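Local coordinates for peptidoglycan recognition protein 3 (Branchiostoma belcheri tsingtauense, PDB 4Z8I) that probably cleaves, as a zinc amidase, the bond between N-acetylmuramoyl residues and L-alanine in bacterial peptidoglycan, and carries a chitin-binding domain, at residues 4-7 with 8-12; 217-220 with 221-224. All coordinates share one frame; numbering follows the deposited sequence.

Contact 1: residues 4-7 with 8-12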
loop_
_atom_site.group_PDB
_atom_site.type_symbol
_atom_site.label_atom_id
_atom_site.label_comp_id
_atom_site.label_asym_id
_atom_site.label_seq_id
_atom_site.Cartn_x
_atom_site.Cartn_y
_atom_site.Cartn_z
ATOM N N ARG A 4 17.791 5.479 -3.377
ATOM C CA ARG A 4 17.946 5.931 -4.757
ATOM C C ARG A 4 17.917 7.448 -4.911
ATOM O O ARG A 4 18.166 7.972 -5.999
ATOM C CB ARG A 4 16.888 5.287 -5.655
ATOM C CG ARG A 4 16.998 3.777 -5.733
ATOM C CD ARG A 4 16.276 3.228 -6.947
ATOM N NE ARG A 4 16.437 1.782 -7.057
ATOM C CZ ARG A 4 15.999 1.055 -8.078
ATOM N NH1 ARG A 4 16.191 -0.258 -8.089
ATOM N NH2 ARG A 4 15.371 1.638 -9.091
ATOM N N TRP A 5 17.612 8.152 -3.827
ATOM C CA TRP A 5 17.652 9.608 -3.844
ATOM C C TRP A 5 18.491 10.143 -2.695
ATOM O O TRP A 5 18.670 9.472 -1.678
ATOM C CB TRP A 5 16.246 10.198 -3.788
ATOM C CG TRP A 5 15.482 9.791 -2.586
ATOM C CD1 TRP A 5 15.452 10.423 -1.376
ATOM C CD2 TRP A 5 14.624 8.656 -2.470
ATOM N NE1 TRP A 5 14.625 9.747 -0.513
ATOM C CE2 TRP A 5 14.105 8.656 -1.162
ATOM C CE3 TRP A 5 14.246 7.636 -3.346
ATOM C CZ2 TRP A 5 13.226 7.678 -0.711
ATOM C CZ3 TRP A 5 13.375 6.668 -2.897
ATOM C CH2 TRP A 5 12.875 6.694 -1.593
ATOM N N ARG A 6 19.001 11.358 -2.864
ATOM C CA ARG A 6 19.870 11.974 -1.873
ATOM C C ARG A 6 19.071 12.604 -0.739
ATOM O O ARG A 6 17.847 12.712 -0.813
ATOM C CB ARG A 6 20.753 13.026 -2.538
ATOM C CG ARG A 6 21.313 12.586 -3.875
ATOM C CD ARG A 6 22.803 12.844 -3.962
ATOM N NE ARG A 6 23.134 14.250 -3.760
ATOM C CZ ARG A 6 24.377 14.715 -3.687
ATOM N NH1 ARG A 6 25.403 13.883 -3.796
ATOM N NH2 ARG A 6 24.594 16.009 -3.501
ATOM N N SER A 7 19.775 13.019 0.310
ATOM C CA SER A 7 19.137 13.608 1.481
ATOM C C SER A 7 19.150 15.127 1.406
ATOM O O SER A 7 18.426 15.799 2.140
ATOM C CB SER A 7 19.841 13.148 2.758
ATOM O OG SER A 7 21.204 13.535 2.755
ATOM N N ASP A 8 19.981 15.664 0.516
ATOM C CA ASP A 8 20.091 17.109 0.356
ATOM C C ASP A 8 19.118 17.641 -0.692
ATOM O O ASP A 8 18.953 18.851 -0.836
ATOM C CB ASP A 8 21.531 17.520 0.029
ATOM C CG ASP A 8 22.042 16.907 -1.264
ATOM O OD1 ASP A 8 21.405 15.966 -1.781
ATOM O OD2 ASP A 8 23.095 17.362 -1.756
ATOM N N GLY A 9 18.476 16.731 -1.419
ATOM C CA GLY A 9 17.448 17.105 -2.373
ATOM C C GLY A 9 17.944 17.263 -3.798
ATOM O O GLY A 9 17.206 17.722 -4.674
ATOM N N ARG A 10 19.195 16.883 -4.035
ATOM C CA ARG A 10 19.768 16.968 -5.371
ATOM C C ARG A 10 19.646 15.634 -6.107
ATOM O O ARG A 10 19.367 14.602 -5.494
ATOM C CB ARG A 10 21.222 17.433 -5.299
ATOM C CG ARG A 10 21.400 18.695 -4.463
ATOM C CD ARG A 10 22.300 19.718 -5.139
ATOM N NE ARG A 10 21.721 20.224 -6.380
ATOM C CZ ARG A 10 22.259 21.190 -7.119
ATOM N NH1 ARG A 10 23.393 21.767 -6.742
ATOM N NH2 ARG A 10 21.661 21.582 -8.235
ATOM N N CYS A 11 19.841 15.664 -7.421
ATOM C CA CYS A 11 19.625 14.487 -8.258
ATOM C C CYS A 11 20.275 14.678 -9.623
ATOM O O CYS A 11 20.862 15.723 -9.898
ATOM C CB CYS A 11 18.126 14.237 -8.436
ATOM S SG CYS A 11 17.260 15.578 -9.303
ATOM N N GLY A 12 20.160 13.668 -10.482
ATOM C CA GLY A 12 20.728 13.739 -11.815
ATOM C C GLY A 12 22.090 13.080 -11.923
ATOM O O GLY A 12 22.557 12.449 -10.974
#

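Contact 2: residues 217-220 with 221-224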
loop_
_atom_site.group_PDB
_atom_site.type_symbol
_atom_site.label_atom_id
_atom_site.label_comp_id
_atom_site.label_asym_id
_atom_site.label_seq_id
_atom_site.Cartn_x
_atom_site.Cartn_y
_atom_site.Cartn_z
ATOM N N ASP A 217 5.895 -3.930 14.739
ATOM C CA ASP A 217 7.116 -3.203 15.059
ATOM C C ASP A 217 7.588 -2.412 13.845
ATOM O O ASP A 217 8.014 -1.264 13.972
ATOM C CB ASP A 217 8.223 -4.153 15.529
ATOM C CG ASP A 217 8.046 -4.596 16.971
ATOM O OD1 ASP A 217 7.299 -3.929 17.719
ATOM O OD2 ASP A 217 8.667 -5.609 17.360
ATOM N N ASP A 218 7.506 -3.026 12.666
ATOM C CA ASP A 218 7.963 -2.365 11.446
ATOM C C ASP A 218 7.116 -1.139 11.100
ATOM O O ASP A 218 7.654 -0.102 10.713
ATOM C CB ASP A 218 8.002 -3.346 10.270
ATOM C CG ASP A 218 8.631 -2.744 9.023
ATOM O OD1 ASP A 218 9.878 -2.726 8.929
ATOM O OD2 ASP A 218 7.882 -2.296 8.130
ATOM N N ILE A 219 5.797 -1.246 11.257
ATOM C CA ILE A 219 4.910 -0.138 10.885
ATOM C C ILE A 219 5.033 1.106 11.773
ATOM O O ILE A 219 4.491 2.161 11.440
ATOM C CB ILE A 219 3.426 -0.564 10.792
ATOM C CG1 ILE A 219 2.881 -0.949 12.166
ATOM C CG2 ILE A 219 3.251 -1.692 9.788
ATOM C CD1 ILE A 219 1.404 -1.272 12.152
ATOM N N LYS A 220 5.739 0.989 12.894
ATOM C CA LYS A 220 6.002 2.148 13.741
ATOM C C LYS A 220 6.948 3.091 13.011
ATOM O O LYS A 220 6.855 4.313 13.140
ATOM C CB LYS A 220 6.650 1.723 15.056
ATOM C CG LYS A 220 5.995 0.540 15.732
ATOM C CD LYS A 220 4.809 0.950 16.575
ATOM C CE LYS A 220 4.990 0.461 18.000
ATOM N NZ LYS A 220 5.609 -0.894 18.026
ATOM N N SER A 221 7.860 2.505 12.243
ATOM C CA SER A 221 8.849 3.264 11.488
ATOM C C SER A 221 8.252 3.883 10.226
ATOM O O SER A 221 8.888 4.720 9.584
ATOM C CB SER A 221 10.031 2.368 11.115
ATOM O OG SER A 221 9.623 1.329 10.242
ATOM N N TRP A 222 7.041 3.467 9.864
ATOM C CA TRP A 222 6.363 4.052 8.712
ATOM C C TRP A 222 5.934 5.458 9.086
ATOM O O TRP A 222 5.759 5.768 10.265
ATOM C CB TRP A 222 5.130 3.242 8.293
ATOM C CG TRP A 222 5.390 1.811 7.898
ATOM C CD1 TRP A 222 6.507 1.070 8.161
ATOM C CD2 TRP A 222 4.502 0.951 7.169
ATOM N NE1 TRP A 222 6.366 -0.197 7.647
ATOM C CE2 TRP A 222 5.146 -0.295 7.032
ATOM C CE3 TRP A 222 3.227 1.114 6.621
ATOM C CZ2 TRP A 222 4.556 -1.372 6.368
ATOM C CZ3 TRP A 222 2.644 0.043 5.963
ATOM C CH2 TRP A 222 3.307 -1.182 5.842
ATOM N N GLY A 223 5.768 6.311 8.085
ATOM C CA GLY A 223 5.309 7.662 8.328
ATOM C C GLY A 223 3.864 7.699 8.783
ATOM O O GLY A 223 3.047 6.885 8.348
ATOM N N ARG A 224 3.567 8.640 9.674
ATOM C CA ARG A 224 2.203 8.923 10.127
ATOM C C ARG A 224 1.568 7.841 11.003
ATOM O O ARG A 224 0.343 7.750 11.089
ATOM C CB ARG A 224 1.284 9.268 8.946
ATOM C CG ARG A 224 1.817 10.383 8.062
ATOM C CD ARG A 224 0.693 11.191 7.437
ATOM N NE ARG A 224 -0.145 11.820 8.453
ATOM C CZ ARG A 224 0.129 12.987 9.028
ATOM N NH1 ARG A 224 1.222 13.656 8.688
ATOM N NH2 ARG A 224 -0.688 13.483 9.946
HETATM O O HOH W 1 10.620 -0.112 7.476
#

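Contact 1: residues 4-7 with 8-12
An Asx turn headed by Asp8, with Arg6 clasped to the same carboxylate, shapes this bend in the N-terminal disulfide-rich part of the chain, whose cysteine pattern is consistent with a hevein-like chitin-binding domain. Asp8 OD1 accepts the backbone N of Arg10 at 3.3 Å, along a nearly straight bond that comes down from above the carboxylate plane. Arg6 takes hold of both oxygens: its NH2 forms a salt bridge to Asp8 OD2 at 2.7 Å, and its NE lies 3.1 Å from Asp8 OD1. Both are weak as hydrogen bonds, in keeping with the 52° between the guanidinium and carboxylate planes. The arginine curls toward the carboxylate, its chain bent at chi2 and at chi3 (-58°). On the way Arg6 CG passes 3.2 Å from Arg10 O, and Arg10 CB lies obliquely alongside the guanidinium, 4.0 Å from Arg6 NE. With an alanine in place of Arg6, the Asp8 carboxylate would lose its guanidinium mate and would probably be freer to turn out of the Asx arrangement. Gly9, at the corner, has a positive phi at which a CB would press against the carbonyl O of Asp8. The turn is a surface feature ahead of strand 33-34. Gly9 pairs through its backbone with Cys40 of strand 40-41, Arg10 reaches Trp39 in a cation-pi contact, and the disulfide from Cys11 to Cys34 fastens the outgoing chain to strand 33-34.

Contact 2: residues 217-220 with 221-224
Asp218 swings CG anti to its backbone N (chi1 -173°) while Trp222 holds its own CG anti to its carbonyl carbon, and the two torsions bring the carboxylate to the edge of the indole, nearly perpendicular to it, where helix 213-218 gives way to the turn. Trp222 NE1 donates to Asp218 OD2 over 2.6 Å. The oxygen lies close to the indole plane, and the bond runs nearly straight at 164°, although it meets the carboxylate from above its plane, for the two planes stand 84° apart. One face of the indole rests on Ile219: Ile219 CA sits 3.5 Å over the centroid of the five-membered ring of Trp222, a CH-pi contact. Farther along the same face, Ile219 CG2 comes within 3.6 Å of Trp222 CE2. The backbone beneath is a type I beta turn from Asp218 to Ser221. Asp218 O takes Ser221 N at 3.0 Å and also the Ser221 OG hydroxyl, while a weak bond of 3.3 Å from Trp222 N to Ile219 O carries the winding one residue on. A water bridges Asp218 OD1 and Ser221 OG, donating to both. The tryptophan also packs against Ile177, Ala180 and Ile184 of helix 174-190, with Lys181 in a cation-pi contact. Lys171 makes a salt bridge to Asp218 OD1. The carboxylate is thus shared among an ammonium group, an indole N-H and a water, a setting likely to favour its charged form, and its bond to NE1, with Ile219 over one face, is likely to restrict the rotation of the buried indole.

How the contacts relate
From the N terminus, the chain first turns at contact 1, a bend ahead of strand 33-34 in the small disulfide-rich domain. It then runs through the amidase domain, with its zinc site and mixed sheet, before contact 2 forms a turn at the end region of helix 213-218, close to the C terminus. Each contact closes only a short local turn, so the two follow in series and neither nest nor cross; the centres of contact 1 and contact 2 lie about 23 Å apart, their nearest atoms about 12 Å apart. Contact 1 ties the N-terminal tail to strands 33-34 and 40-41. Contact 2 joins helices 213-218 and 174-190, and the chain leaving it pairs Arg224 with Leu199 of strand 197-201.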